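Local coordinates for protein mRNA export factor (Human herpesvirus 1, PDB 4YXP) that regulates viral gene expression as an intertwined homodimer, exporting intronless viral mRNAs from the nucleus, inhibiting cellular splicing and contributing to shutoff of host protein synthesis, at the interface of chains A and B. Residues are numbered along the deposited sequence; one frame, centred on the assembly and turned at random. Chains: chain A/B, mRNA export factor.

The interface of chains A and B. Residues chain A 85, 89, 103, 121, 125, 141-142; chain B 266-269.
The C-terminal tail of one ICP27 subunit, within the region important for homodimerization, lays B:Tyr268 and B:Phe269 against helices 75-91, 93-109, 112-131 and 141-144 of its partner, an example of how an exchanged tail can be gripped locally by a carboxylate beside aromatic rings; two-fold symmetry repeats the patch with the chains exchanged. The carboxylate is that of A:Glu121, whose CG stands anti to the backbone N (chi1 -173°) and whose extended chain carries OE2 to the tail backbone and OE1 to charged side chains. A:Glu121 OE2 takes two successive main-chain amides, B:Tyr268 N at 3.0 Å, nearly in line with the C-O bond, and B:Phe269 N from above the carboxylate plane. A:Glu121 OE1 receives the ammonium B:Lys267 NZ at 2.7 Å, also from above the plane, in a salt bridge. The same oxygen is gripped end-on by NH1 and NH2 of A:Arg103, so cationic groups from both subunits converge on it and would be expected to favour the ionised acid. A:Arg103 NH1 also donates to B:Gly266 O at 2.8 Å, near the guanidinium plane, and A:Ile142 CG1 covers one guanidinium face while touching B:Tyr268 CD2. On the apolar side, A:Phe89 and B:Tyr268 reach tip to tip, planes 74° apart: the phenylalanine edge points at the tyrosine face, with A:Phe89 CZ 3.8 Å above the plane of the B:Tyr268 ring, over its centre. A:Leu85 and A:Pro141 sandwich the A:Phe89 ring from opposite faces, which should limit its tilting. With CG between backbone N and carbonyl carbon (chi1 61°), B:Phe269 turns its ring face under A:Glu121 CG, 3.7 Å from the centroid, while B:Phe269 CE2 meets A:Trp125 CE3 at 3.8 Å.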
# COMPACT_ATOMS: atom_id res chain seq x y z
N LEU A 85 -1.78 14.85 -25.71
CA LEU A 85 -2.46 14.28 -24.55
C LEU A 85 -2.70 15.37 -23.50
O LEU A 85 -3.76 15.44 -22.88
CB LEU A 85 -1.64 13.14 -23.96
CG LEU A 85 -2.24 12.43 -22.75
CD1 LEU A 85 -3.59 11.81 -23.10
CD2 LEU A 85 -1.29 11.37 -22.21
N PHE A 89 -6.30 16.42 -21.87
CA PHE A 89 -6.55 16.57 -20.44
C PHE A 89 -7.12 17.95 -20.10
O PHE A 89 -8.13 18.06 -19.40
CB PHE A 89 -5.26 16.35 -19.63
CG PHE A 89 -4.80 14.91 -19.56
CD1 PHE A 89 -5.68 13.86 -19.78
CD2 PHE A 89 -3.48 14.61 -19.25
CE1 PHE A 89 -5.24 12.54 -19.70
CE2 PHE A 89 -3.04 13.31 -19.17
CZ PHE A 89 -3.93 12.27 -19.39
N ARG A 103 -7.74 6.44 -11.83
CA ARG A 103 -6.29 6.25 -11.80
C ARG A 103 -5.78 6.18 -10.36
O ARG A 103 -4.88 5.40 -10.05
CB ARG A 103 -5.58 7.38 -12.56
CG ARG A 103 -4.06 7.32 -12.46
CD ARG A 103 -3.37 8.41 -13.28
NE ARG A 103 -1.93 8.43 -13.02
CZ ARG A 103 -1.01 7.79 -13.74
NH1 ARG A 103 -1.36 7.06 -14.79
NH2 ARG A 103 0.26 7.87 -13.40
N GLU A 121 6.24 7.00 -15.03
CA GLU A 121 5.24 7.64 -15.89
C GLU A 121 5.00 9.07 -15.41
O GLU A 121 4.91 10.00 -16.22
CB GLU A 121 3.93 6.84 -15.88
CG GLU A 121 2.87 7.33 -16.87
CD GLU A 121 1.52 6.64 -16.68
OE1 GLU A 121 1.27 6.09 -15.59
OE2 GLU A 121 0.71 6.65 -17.64
N TRP A 125 6.38 12.32 -17.45
CA TRP A 125 5.34 13.25 -17.88
C TRP A 125 5.74 14.68 -17.51
O TRP A 125 5.57 15.60 -18.31
CB TRP A 125 4.00 12.86 -17.25
CG TRP A 125 2.86 13.80 -17.57
CD1 TRP A 125 2.28 14.68 -16.71
CD2 TRP A 125 2.17 13.92 -18.82
NE1 TRP A 125 1.26 15.36 -17.36
CE2 TRP A 125 1.18 14.91 -18.65
CE3 TRP A 125 2.30 13.30 -20.06
CZ2 TRP A 125 0.32 15.29 -19.68
CZ3 TRP A 125 1.44 13.68 -21.09
CH2 TRP A 125 0.46 14.66 -20.88
N PRO A 141 -4.82 14.15 -14.75
CA PRO A 141 -4.89 12.85 -14.07
C PRO A 141 -3.55 12.30 -13.59
O PRO A 141 -3.51 11.66 -12.55
CB PRO A 141 -5.50 11.93 -15.13
CG PRO A 141 -6.26 12.84 -16.03
CD PRO A 141 -5.45 14.09 -16.09
N ILE A 142 -2.47 12.55 -14.33
CA ILE A 142 -1.18 11.97 -13.99
C ILE A 142 -0.57 12.68 -12.78
O ILE A 142 -0.22 12.04 -11.78
CB ILE A 142 -0.23 12.00 -15.21
CG1 ILE A 142 -0.80 11.12 -16.33
CG2 ILE A 142 1.18 11.53 -14.82
CD1 ILE A 142 0.02 11.08 -17.61
N GLY B 266 -7.01 4.57 -16.73
CA GLY B 266 -6.17 5.33 -15.83
C GLY B 266 -4.67 5.28 -16.08
O GLY B 266 -3.93 6.10 -15.54
N LYS B 267 -4.23 4.32 -16.87
CA LYS B 267 -2.83 4.24 -17.27
C LYS B 267 -2.71 4.76 -18.70
O LYS B 267 -3.56 4.44 -19.54
CB LYS B 267 -2.30 2.81 -17.18
CG LYS B 267 -2.06 2.31 -15.76
CD LYS B 267 -0.90 3.03 -15.07
CE LYS B 267 0.44 2.74 -15.75
NZ LYS B 267 1.56 3.44 -15.10
N TYR B 268 -1.67 5.54 -18.99
CA TYR B 268 -1.54 6.17 -20.31
C TYR B 268 -0.30 5.74 -21.11
O TYR B 268 -0.38 5.58 -22.33
CB TYR B 268 -1.58 7.69 -20.15
CG TYR B 268 -2.87 8.12 -19.50
CD1 TYR B 268 -4.05 8.15 -20.21
CD2 TYR B 268 -2.91 8.44 -18.14
CE1 TYR B 268 -5.24 8.50 -19.61
CE2 TYR B 268 -4.09 8.80 -17.54
CZ TYR B 268 -5.26 8.83 -18.28
OH TYR B 268 -6.44 9.19 -17.68
N PHE B 269 0.84 5.55 -20.45
CA PHE B 269 2.02 5.05 -21.16
C PHE B 269 3.07 4.40 -20.26
O PHE B 269 3.04 4.55 -19.04
CB PHE B 269 2.68 6.17 -21.97
CG PHE B 269 3.17 7.33 -21.14
CD1 PHE B 269 4.44 7.31 -20.58
CD2 PHE B 269 2.37 8.44 -20.93
CE1 PHE B 269 4.89 8.37 -19.81
CE2 PHE B 269 2.82 9.51 -20.16
CZ PHE B 269 4.08 9.47 -19.60